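Local structure of NMB1025 protein (Neisseria meningitidis serogroup B, 3KJJ) at residues T42-L51 with D80-W91; S63-Y74 with R113-R123. The protein is of unknown function but belongs to the YjgF/RutC family of trimeric proteins, whose members probably act on small molecules at clefts between subunits. All blocks are in the same frame, centred on the assembly; numbering follows the deposited sequence.

Contact 1: residues T42-L51 with D80-W91; sequences TAAEQTADVL and DYAEMNGVWDAW
L51 lays its CD2 methyl over one face of the W91 indole, 3.6 Å from the centroid of the six-membered ring and 9° off the ring normal, a CH-pi contact. The same methyl meets CE3 of W88 at 3.9 Å, so one branched leucine end serves two tryptophans, while its CD1 turns to CG1 of V87. W91 NE1 is hydrogen-bonded to D55, later in helix 43-60, which helps hold the indole. One turn back, V87 is a knob in the hole formed by A44, T47, A48 and L51; its CG2 rests 3.8 Å from A44 CB, and small alanines admit the valine. The two helices pack on one side of the YjgF-type sheet, running in the same general direction at 36° with axes 8.2 Å apart. T47 crosses M84, a selenomethionine, at about a right angle; T47 OG1 spends its hydrogen on A43 O, 2.7 Å away. Near the N-terminal ends of both helices, E83, its CG anti to the backbone N (chi1 -170°), runs extended until OE2 accepts from A44 N at 3.2 Å, above the carboxylate plane. T42 and E45 form a capping box at the start of helix 43-60, the bond from T42 N being weak.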
loop_
_atom_site.group_PDB
_atom_site.type_symbol
_atom_site.label_atom_id
_atom_site.label_comp_id
_atom_site.label_asym_id
_atom_site.label_seq_id
_atom_site.Cartn_x
_atom_site.Cartn_y
_atom_site.Cartn_z
ATOM N N THR B 42 16.663 14.709 12.994
ATOM C CA THR B 42 16.794 13.322 13.460
ATOM C C THR B 42 15.569 12.488 13.083
ATOM O O THR B 42 14.490 13.033 12.801
ATOM C CB THR B 42 16.999 13.237 15.002
ATOM O OG1 THR B 42 15.786 13.597 15.676
ATOM C CG2 THR B 42 18.139 14.151 15.471
ATOM N N ALA B 43 15.732 11.166 13.102
ATOM C CA ALA B 43 14.621 10.259 12.832
ATOM C C ALA B 43 13.443 10.554 13.756
ATOM O O ALA B 43 12.306 10.651 13.298
ATOM C CB ALA B 43 15.063 8.802 12.954
ATOM N N ALA B 44 13.730 10.721 15.047
ATOM C CA ALA B 44 12.713 10.999 16.062
ATOM C C ALA B 44 12.000 12.328 15.814
ATOM O O ALA B 44 10.777 12.416 15.949
ATOM C CB ALA B 44 13.332 10.994 17.450
ATOM N N GLU B 45 12.777 13.353 15.464
ATOM C CA GLU B 45 12.233 14.685 15.198
ATOM C C GLU B 45 11.342 14.653 13.960
ATOM O O GLU B 45 10.247 15.191 13.967
ATOM C CB GLU B 45 13.355 15.716 15.043
ATOM C CG GLU B 45 14.008 16.122 16.371
ATOM C CD GLU B 45 15.371 16.805 16.204
ATOM O OE1 GLU B 45 15.739 17.185 15.069
ATOM O OE2 GLU B 45 16.078 16.963 17.223
ATOM N N GLN B 46 11.810 13.989 12.910
ATOM C CA GLN B 46 11.050 13.888 11.672
ATOM C C GLN B 46 9.808 13.015 11.828
ATOM O O GLN B 46 8.745 13.349 11.294
ATOM C CB GLN B 46 11.944 13.402 10.532
ATOM C CG GLN B 46 12.935 14.482 10.089
ATOM C CD GLN B 46 13.727 14.085 8.866
ATOM O OE1 GLN B 46 13.606 12.963 8.377
ATOM N NE2 GLN B 46 14.538 15.010 8.358
ATOM N N THR B 47 9.932 11.929 12.591
ATOM C CA THR B 47 8.796 11.039 12.842
ATOM C C THR B 47 7.698 11.836 13.562
ATOM O O THR B 47 6.526 11.754 13.182
ATOM C CB THR B 47 9.200 9.738 13.611
ATOM O OG1 THR B 47 10.193 9.011 12.863
ATOM C CG2 THR B 47 7.992 8.822 13.813
ATOM N N ALA B 48 8.090 12.615 14.575
ATOM C CA ALA B 48 7.153 13.455 15.329
ATOM C C ALA B 48 6.396 14.401 14.405
ATOM O O ALA B 48 5.176 14.497 14.488
ATOM C CB ALA B 48 7.873 14.246 16.416
ATOM N N ASP B 49 7.122 15.103 13.541
ATOM C CA ASP B 49 6.502 16.045 12.608
ATOM C C ASP B 49 5.506 15.373 11.665
ATOM O O ASP B 49 4.439 15.936 11.379
ATOM C CB ASP B 49 7.549 16.793 11.783
ATOM C CG ASP B 49 6.915 17.789 10.819
ATOM O OD1 ASP B 49 6.470 18.851 11.280
ATOM O OD2 ASP B 49 6.854 17.497 9.610
ATOM N N VAL B 50 5.868 14.183 11.188
ATOM C CA VAL B 50 5.068 13.427 10.225
ATOM C C VAL B 50 3.775 12.959 10.902
ATOM O O VAL B 50 2.697 13.077 10.323
ATOM C CB VAL B 50 5.889 12.252 9.616
ATOM C CG1 VAL B 50 5.004 11.169 9.030
ATOM C CG2 VAL B 50 6.854 12.792 8.521
ATOM N N LEU B 51 3.897 12.450 12.129
ATOM C CA LEU B 51 2.722 12.046 12.905
ATOM C C LEU B 51 1.783 13.219 13.245
ATOM O O LEU B 51 0.565 13.038 13.291
ATOM C CB LEU B 51 3.116 11.209 14.130
ATOM C CG LEU B 51 3.846 9.887 13.805
ATOM C CD1 LEU B 51 4.434 9.235 15.044
ATOM C CD2 LEU B 51 2.955 8.884 13.054
ATOM N N ASP B 80 17.494 3.479 11.585
ATOM C CA ASP B 80 16.680 4.426 12.366
ATOM C C ASP B 80 15.400 3.793 12.915
ATOM O O ASP B 80 14.521 4.503 13.415
ATOM C CB ASP B 80 16.299 5.643 11.512
ATOM C CG ASP B 80 17.486 6.543 11.189
ATOM O OD1 ASP B 80 18.443 6.601 11.984
ATOM O OD2 ASP B 80 17.444 7.215 10.137
ATOM N N TYR B 81 15.309 2.467 12.818
ATOM C CA TYR B 81 14.124 1.703 13.232
ATOM C C TYR B 81 13.712 1.951 14.683
ATOM O O TYR B 81 12.579 2.373 14.941
ATOM C CB TYR B 81 14.356 0.208 12.992
ATOM C CG TYR B 81 13.128 -0.679 13.074
ATOM C CD1 TYR B 81 12.034 -0.481 12.231
ATOM C CD2 TYR B 81 13.078 -1.740 13.976
ATOM C CE1 TYR B 81 10.914 -1.322 12.295
ATOM C CE2 TYR B 81 11.966 -2.579 14.045
ATOM C CZ TYR B 81 10.891 -2.358 13.206
ATOM O OH TYR B 81 9.792 -3.185 13.280
ATOM N N ALA B 82 14.620 1.699 15.624
ATOM C CA ALA B 82 14.314 1.886 17.045
ATOM C C ALA B 82 13.941 3.329 17.383
ATOM O O ALA B 82 13.041 3.563 18.189
ATOM C CB ALA B 82 15.462 1.384 17.939
ATOM N N GLU B 83 14.620 4.289 16.760
ATOM C CA GLU B 83 14.346 5.707 16.993
ATOM C C GLU B 83 12.953 6.095 16.511
ATOM O O GLU B 83 12.230 6.811 17.214
ATOM C CB GLU B 83 15.398 6.602 16.327
ATOM C CG GLU B 83 15.314 8.073 16.736
ATOM C CD GLU B 83 16.540 8.890 16.340
ATOM O OE1 GLU B 83 17.529 8.300 15.862
ATOM O OE2 GLU B 83 16.512 10.129 16.502
HETATM N N MSE B 84 12.599 5.633 15.311
HETATM C CA MSE B 84 11.266 5.865 14.740
HETATM C C MSE B 84 10.229 5.237 15.660
HETATM O O MSE B 84 9.322 5.934 16.122
HETATM C CB MSE B 84 11.173 5.316 13.308
HETATM C CG MSE B 84 9.825 5.543 12.589
HETATM SE SE MSE B 84 8.398 4.294 13.159
HETATM C CE MSE B 84 6.896 5.337 12.522
ATOM N N ASN B 85 10.404 3.942 15.950
ATOM C CA ASN B 85 9.526 3.169 16.849
ATOM C C ASN B 85 9.230 3.829 18.183
ATOM O O ASN B 85 8.097 3.790 18.646
ATOM C CB ASN B 85 10.098 1.763 17.108
ATOM C CG ASN B 85 9.953 0.842 15.914
ATOM O OD1 ASN B 85 9.152 1.086 15.018
ATOM N ND2 ASN B 85 10.738 -0.223 15.895
ATOM N N GLY B 86 10.246 4.433 18.798
ATOM C CA GLY B 86 10.068 5.118 20.081
ATOM C C GLY B 86 9.018 6.212 20.019
ATOM O O GLY B 86 8.231 6.382 20.956
ATOM N N VAL B 87 8.986 6.934 18.899
ATOM C CA VAL B 87 8.032 8.007 18.715
ATOM C C VAL B 87 6.666 7.434 18.312
ATOM O O VAL B 87 5.641 7.814 18.881
ATOM C CB VAL B 87 8.574 9.084 17.744
ATOM C CG1 VAL B 87 7.517 10.152 17.453
ATOM C CG2 VAL B 87 9.844 9.714 18.338
ATOM N N TRP B 88 6.672 6.512 17.351
ATOM C CA TRP B 88 5.470 5.790 16.928
ATOM C C TRP B 88 4.748 5.132 18.098
ATOM O O TRP B 88 3.547 5.333 18.265
ATOM C CB TRP B 88 5.836 4.741 15.874
ATOM C CG TRP B 88 4.731 3.807 15.496
ATOM C CD1 TRP B 88 4.465 2.597 16.052
ATOM C CD2 TRP B 88 3.761 3.997 14.456
ATOM N NE1 TRP B 88 3.383 2.019 15.431
ATOM C CE2 TRP B 88 2.927 2.860 14.453
ATOM C CE3 TRP B 88 3.501 5.029 13.550
ATOM C CZ2 TRP B 88 1.857 2.712 13.560
ATOM C CZ3 TRP B 88 2.433 4.886 12.662
ATOM C CH2 TRP B 88 1.625 3.735 12.680
ATOM N N ASP B 89 5.489 4.366 18.903
ATOM C CA ASP B 89 4.941 3.653 20.066
ATOM C C ASP B 89 4.229 4.548 21.067
ATOM O O ASP B 89 3.226 4.136 21.653
ATOM C CB ASP B 89 6.030 2.854 20.793
ATOM C CG ASP B 89 6.509 1.666 19.995
ATOM O OD1 ASP B 89 5.921 1.383 18.929
ATOM O OD2 ASP B 89 7.475 1.013 20.436
ATOM N N ALA B 90 4.763 5.753 21.268
ATOM C CA ALA B 90 4.171 6.760 22.158
ATOM C C ALA B 90 2.939 7.439 21.551
ATOM O O ALA B 90 2.052 7.896 22.279
ATOM C CB ALA B 90 5.215 7.811 22.535
ATOM N N TRP B 91 2.892 7.492 20.225
ATOM C CA TRP B 91 1.842 8.209 19.493
ATOM C C TRP B 91 0.606 7.356 19.262
ATOM O O TRP B 91 -0.504 7.854 19.439
ATOM C CB TRP B 91 2.381 8.753 18.173
ATOM C CG TRP B 91 1.356 9.352 17.215
ATOM C CD1 TRP B 91 0.917 10.644 17.191
ATOM C CD2 TRP B 91 0.705 8.688 16.119
ATOM N NE1 TRP B 91 0.012 10.821 16.167
ATOM C CE2 TRP B 91 -0.130 9.640 15.489
ATOM C CE3 TRP B 91 0.743 7.378 15.612
ATOM C CZ2 TRP B 91 -0.923 9.323 14.380
ATOM C CZ3 TRP B 91 -0.033 7.064 14.516
ATOM C CH2 TRP B 91 -0.865 8.037 13.909
#

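Contact 2: residues S63-Y74 with R113-R123; sequences SDKAHVLDAVIY and RVEIKITAVKR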
loop_
_atom_site.group_PDB
_atom_site.type_symbol
_atom_site.label_atom_id
_atom_site.label_comp_id
_atom_site.label_asym_id
_atom_site.label_seq_id
_atom_site.Cartn_x
_atom_site.Cartn_y
_atom_site.Cartn_z
ATOM N N SER B 63 -11.671 11.788 10.979
ATOM C CA SER B 63 -11.062 10.596 11.539
ATOM C C SER B 63 -10.063 11.025 12.603
ATOM O O SER B 63 -9.979 12.206 12.957
ATOM C CB SER B 63 -10.346 9.798 10.446
ATOM O OG SER B 63 -9.985 8.494 10.883
ATOM N N ASP B 64 -9.312 10.052 13.107
ATOM C CA ASP B 64 -8.199 10.311 14.003
ATOM C C ASP B 64 -7.320 9.067 14.049
ATOM O O ASP B 64 -7.618 8.057 13.391
ATOM C CB ASP B 64 -8.682 10.701 15.408
ATOM C CG ASP B 64 -9.638 9.687 15.991
ATOM O OD1 ASP B 64 -9.297 8.486 15.979
ATOM O OD2 ASP B 64 -10.729 10.093 16.456
ATOM N N LYS B 65 -6.245 9.141 14.827
ATOM C CA LYS B 65 -5.240 8.071 14.874
ATOM C C LYS B 65 -5.802 6.762 15.437
ATOM O O LYS B 65 -5.359 5.678 15.064
ATOM C CB LYS B 65 -3.976 8.545 15.625
ATOM C CG LYS B 65 -4.110 8.677 17.139
ATOM C CD LYS B 65 -3.155 9.721 17.709
ATOM C CE LYS B 65 -3.165 9.681 19.235
ATOM N NZ LYS B 65 -1.991 10.385 19.836
ATOM N N ALA B 66 -6.810 6.872 16.301
ATOM C CA ALA B 66 -7.489 5.705 16.872
ATOM C C ALA B 66 -8.412 5.051 15.845
ATOM O O ALA B 66 -9.107 4.094 16.150
ATOM C CB ALA B 66 -8.275 6.117 18.115
ATOM N N HIS B 67 -8.417 5.584 14.627
ATOM C CA HIS B 67 -9.214 5.028 13.538
ATOM C C HIS B 67 -8.393 4.807 12.280
ATOM O O HIS B 67 -8.939 4.778 11.180
ATOM C CB HIS B 67 -10.438 5.907 13.256
ATOM C CG HIS B 67 -11.440 5.899 14.366
ATOM N ND1 HIS B 67 -11.302 6.678 15.494
ATOM C CD2 HIS B 67 -12.579 5.186 14.536
ATOM C CE1 HIS B 67 -12.316 6.449 16.310
ATOM N NE2 HIS B 67 -13.105 5.548 15.753
ATOM N N VAL B 68 -7.081 4.644 12.463
ATOM C CA VAL B 68 -6.167 4.227 11.399
ATOM C C VAL B 68 -6.231 2.717 11.180
ATOM O O VAL B 68 -6.113 1.922 12.117
ATOM C CB VAL B 68 -4.708 4.617 11.727
ATOM C CG1 VAL B 68 -3.731 3.978 10.731
ATOM C CG2 VAL B 68 -4.568 6.110 11.727
ATOM N N LEU B 69 -6.403 2.333 9.927
ATOM C CA LEU B 69 -6.472 0.939 9.559
ATOM C C LEU B 69 -5.084 0.357 9.316
ATOM O O LEU B 69 -4.764 -0.726 9.806
ATOM C CB LEU B 69 -7.346 0.763 8.329
ATOM C CG LEU B 69 -8.839 1.069 8.528
ATOM C CD1 LEU B 69 -9.594 0.843 7.232
ATOM C CD2 LEU B 69 -9.444 0.234 9.670
ATOM N N ASP B 70 -4.264 1.101 8.580
ATOM C CA ASP B 70 -3.018 0.576 8.059
ATOM C C ASP B 70 -2.009 1.714 7.936
ATOM O O ASP B 70 -2.368 2.849 7.605
ATOM C CB ASP B 70 -3.289 -0.101 6.702
ATOM C CG ASP B 70 -2.049 -0.740 6.079
ATOM O OD1 ASP B 70 -1.653 -1.842 6.516
ATOM O OD2 ASP B 70 -1.499 -0.155 5.116
ATOM N N ALA B 71 -0.751 1.398 8.218
ATOM C CA ALA B 71 0.326 2.360 8.091
ATOM C C ALA B 71 1.524 1.664 7.459
ATOM O O ALA B 71 1.927 0.593 7.904
ATOM C CB ALA B 71 0.702 2.907 9.466
ATOM N N VAL B 72 2.074 2.267 6.414
ATOM C CA VAL B 72 3.332 1.808 5.848
ATOM C C VAL B 72 4.344 2.895 6.143
ATOM O O VAL B 72 4.102 4.078 5.873
ATOM C CB VAL B 72 3.254 1.538 4.337
ATOM C CG1 VAL B 72 4.570 0.922 3.831
ATOM C CG2 VAL B 72 2.099 0.624 4.019
ATOM N N ILE B 73 5.458 2.478 6.734
ATOM C CA ILE B 73 6.506 3.382 7.149
ATOM C C ILE B 73 7.713 3.063 6.301
ATOM O O ILE B 73 8.186 1.926 6.282
ATOM C CB ILE B 73 6.857 3.212 8.641
ATOM C CG1 ILE B 73 5.626 3.491 9.519
ATOM C CG2 ILE B 73 8.025 4.149 9.042
ATOM C CD1 ILE B 73 5.760 2.923 10.941
ATOM N N TYR B 74 8.161 4.071 5.570
ATOM C CA TYR B 74 9.324 3.957 4.731
ATOM C C TYR B 74 10.433 4.696 5.473
ATOM O O TYR B 74 10.265 5.851 5.842
ATOM C CB TYR B 74 9.041 4.589 3.369
ATOM C CG TYR B 74 7.926 3.936 2.572
ATOM C CD1 TYR B 74 8.125 2.721 1.912
ATOM C CD2 TYR B 74 6.672 4.548 2.457
ATOM C CE1 TYR B 74 7.103 2.124 1.180
ATOM C CE2 TYR B 74 5.655 3.957 1.737
ATOM C CZ TYR B 74 5.874 2.750 1.101
ATOM O OH TYR B 74 4.864 2.172 0.377
ATOM N N ARG B 113 14.160 11.164 6.275
ATOM C CA ARG B 113 14.534 9.885 6.868
ATOM C C ARG B 113 13.325 8.975 7.077
ATOM O O ARG B 113 13.479 7.778 7.362
ATOM C CB ARG B 113 15.275 10.119 8.189
ATOM C CG ARG B 113 16.388 11.158 8.086
ATOM C CD ARG B 113 17.497 10.878 9.063
ATOM N NE ARG B 113 18.110 9.577 8.817
ATOM C CZ ARG B 113 19.199 9.391 8.080
ATOM N NH1 ARG B 113 19.689 8.170 7.923
ATOM N NH2 ARG B 113 19.805 10.426 7.514
ATOM N N VAL B 114 12.122 9.549 6.928
ATOM C CA VAL B 114 10.864 8.820 7.143
ATOM C C VAL B 114 9.699 9.394 6.324
ATOM O O VAL B 114 9.624 10.598 6.073
ATOM C CB VAL B 114 10.494 8.734 8.667
ATOM C CG1 VAL B 114 10.226 10.144 9.260
ATOM C CG2 VAL B 114 9.318 7.779 8.917
ATOM N N GLU B 115 8.817 8.502 5.890
ATOM C CA GLU B 115 7.586 8.859 5.208
ATOM C C GLU B 115 6.552 7.839 5.660
ATOM O O GLU B 115 6.832 6.644 5.694
ATOM C CB GLU B 115 7.777 8.827 3.677
ATOM C CG GLU B 115 6.546 9.223 2.854
ATOM C CD GLU B 115 6.852 9.450 1.371
ATOM O OE1 GLU B 115 8.029 9.655 1.011
ATOM O OE2 GLU B 115 5.905 9.439 0.559
ATOM N N ILE B 116 5.362 8.303 6.031
ATOM C CA ILE B 116 4.326 7.386 6.515
ATOM C C ILE B 116 3.048 7.570 5.709
ATOM O O ILE B 116 2.544 8.696 5.562
ATOM C CB ILE B 116 4.065 7.544 8.036
ATOM C CG1 ILE B 116 5.363 7.336 8.825
ATOM C CG2 ILE B 116 2.961 6.578 8.508
ATOM C CD1 ILE B 116 5.261 7.597 10.338
ATOM N N LYS B 117 2.559 6.446 5.187
ATOM C CA LYS B 117 1.370 6.375 4.354
ATOM C C LYS B 117 0.250 5.684 5.121
ATOM O O LYS B 117 0.385 4.528 5.525
ATOM C CB LYS B 117 1.682 5.593 3.080
ATOM C CG LYS B 117 0.497 5.401 2.128
ATOM C CD LYS B 117 0.440 6.500 1.106
ATOM C CE LYS B 117 -0.259 6.025 -0.143
ATOM N NZ LYS B 117 -0.680 7.180 -0.985
ATOM N N ILE B 118 -0.866 6.391 5.283
ATOM C CA ILE B 118 -1.958 5.966 6.161
ATOM C C ILE B 118 -3.219 5.658 5.357
ATOM O O ILE B 118 -3.540 6.373 4.403
ATOM C CB ILE B 118 -2.324 7.102 7.169
ATOM C CG1 ILE B 118 -1.172 7.398 8.130
ATOM C CG2 ILE B 118 -3.616 6.780 7.933
ATOM C CD1 ILE B 118 -0.858 6.300 9.111
ATOM N N THR B 119 -3.908 4.586 5.763
ATOM C CA THR B 119 -5.292 4.306 5.403
ATOM C C THR B 119 -6.102 4.325 6.700
ATOM O O THR B 119 -5.708 3.715 7.706
ATOM C CB THR B 119 -5.454 2.916 4.739
ATOM O OG1 THR B 119 -4.427 2.723 3.754
ATOM C CG2 THR B 119 -6.839 2.775 4.055
ATOM N N ALA B 120 -7.253 4.994 6.669
ATOM C CA ALA B 120 -8.042 5.166 7.878
ATOM C C ALA B 120 -9.525 5.100 7.563
ATOM O O ALA B 120 -9.925 4.977 6.399
ATOM C CB ALA B 120 -7.696 6.505 8.574
ATOM N N VAL B 121 -10.334 5.154 8.611
ATOM C CA VAL B 121 -11.780 5.151 8.445
ATOM C C VAL B 121 -12.403 6.419 9.036
ATOM O O VAL B 121 -11.934 6.946 10.041
ATOM C CB VAL B 121 -12.432 3.841 8.988
ATOM C CG1 VAL B 121 -12.451 3.805 10.506
ATOM C CG2 VAL B 121 -13.836 3.652 8.420
ATOM N N LYS B 122 -13.440 6.918 8.368
ATOM C CA LYS B 122 -14.211 8.050 8.845
ATOM C C LYS B 122 -15.079 7.584 10.016
ATOM O O LYS B 122 -15.756 6.559 9.908
ATOM C CB LYS B 122 -15.086 8.584 7.706
ATOM C CG LYS B 122 -15.809 9.892 8.000
ATOM C CD LYS B 122 -16.624 10.340 6.790
ATOM C CE LYS B 122 -17.525 11.513 7.131
ATOM N NZ LYS B 122 -18.018 12.194 5.896
ATOM N N ARG B 123 -15.042 8.326 11.127
ATOM C CA ARG B 123 -15.870 8.021 12.291
ATOM C C ARG B 123 -17.356 8.098 11.958
ATOM O O ARG B 123 -17.791 9.002 11.250
ATOM C CB ARG B 123 -15.563 8.988 13.438
ATOM C CG ARG B 123 -14.383 8.584 14.294
ATOM C CD ARG B 123 -14.097 9.621 15.365
ATOM N NE ARG B 123 -13.367 10.768 14.829
ATOM C CZ ARG B 123 -13.710 12.041 15.009
ATOM N NH1 ARG B 123 -12.970 13.002 14.474
ATOM N NH2 ARG B 123 -14.779 12.356 15.730
HETATM O O HOH W 1 -1.379 2.521 4.189
#
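R123 runs across H67 and ends beside S63 and D64, though it was modelled in two conformers and this path, that of one of them, is not firm. Its CG sits over the centre of the H67 imidazole, 3.6 Å from the centroid, in a CH-pi contact. CD then passes 3.6 Å from D64 OD2, and the bend at chi3 (-79°) carries the head onward. NE lies 3.2 Å from the same OD2, a salt bridge in which no N-H of the guanidinium is aimed at the oxygen; NH1 makes a weak bond to S63 O. The other D64 oxygen, OD1, accepts from H67 ND1 at 2.7 Å in the ring plane, which fixes the rotation of the imidazole. S63, small enough to fit beside A120, donates from OG to V121 O at 2.6 Å. From here strands 68-74 and 114-121 pair antiparallel as two inner strands of the sheet, with a classic beta bulge where L69 N and D70 N both bond to T119 O. Along the pairing, A71, I73, I116 and I118 turn their apolar side chains to the helix-covered face. On the other face a water links D70 OD2, K117 O and T119 OG1, and K117 NZ reaches D70 of the third subunit in a salt bridge. The small A71 accepts I118 CD1 against its CB at 3.8 Å.

Overall arrangement
The centres of contacts 1 and 2 lie 14 Å apart, the first in the helical layer and the second in the sheet beneath it. Their segments alternate along the chain: helix 43-60, strand 68-75, helix 81-91, strand 114-121. Strands 68-75 and 99-104 are parallel neighbours joined through helix 81-91, a beta-alpha-beta crossover. The layers meet where M84 packs on I73, and a salt bridge from D80 to R113, in the conformer given, ties the start of helix 81-91 to the residue before strand 114-121. The helices thus cover one face of the sheet, while the other meets neighbouring subunits; both contacts also touch the second subunit.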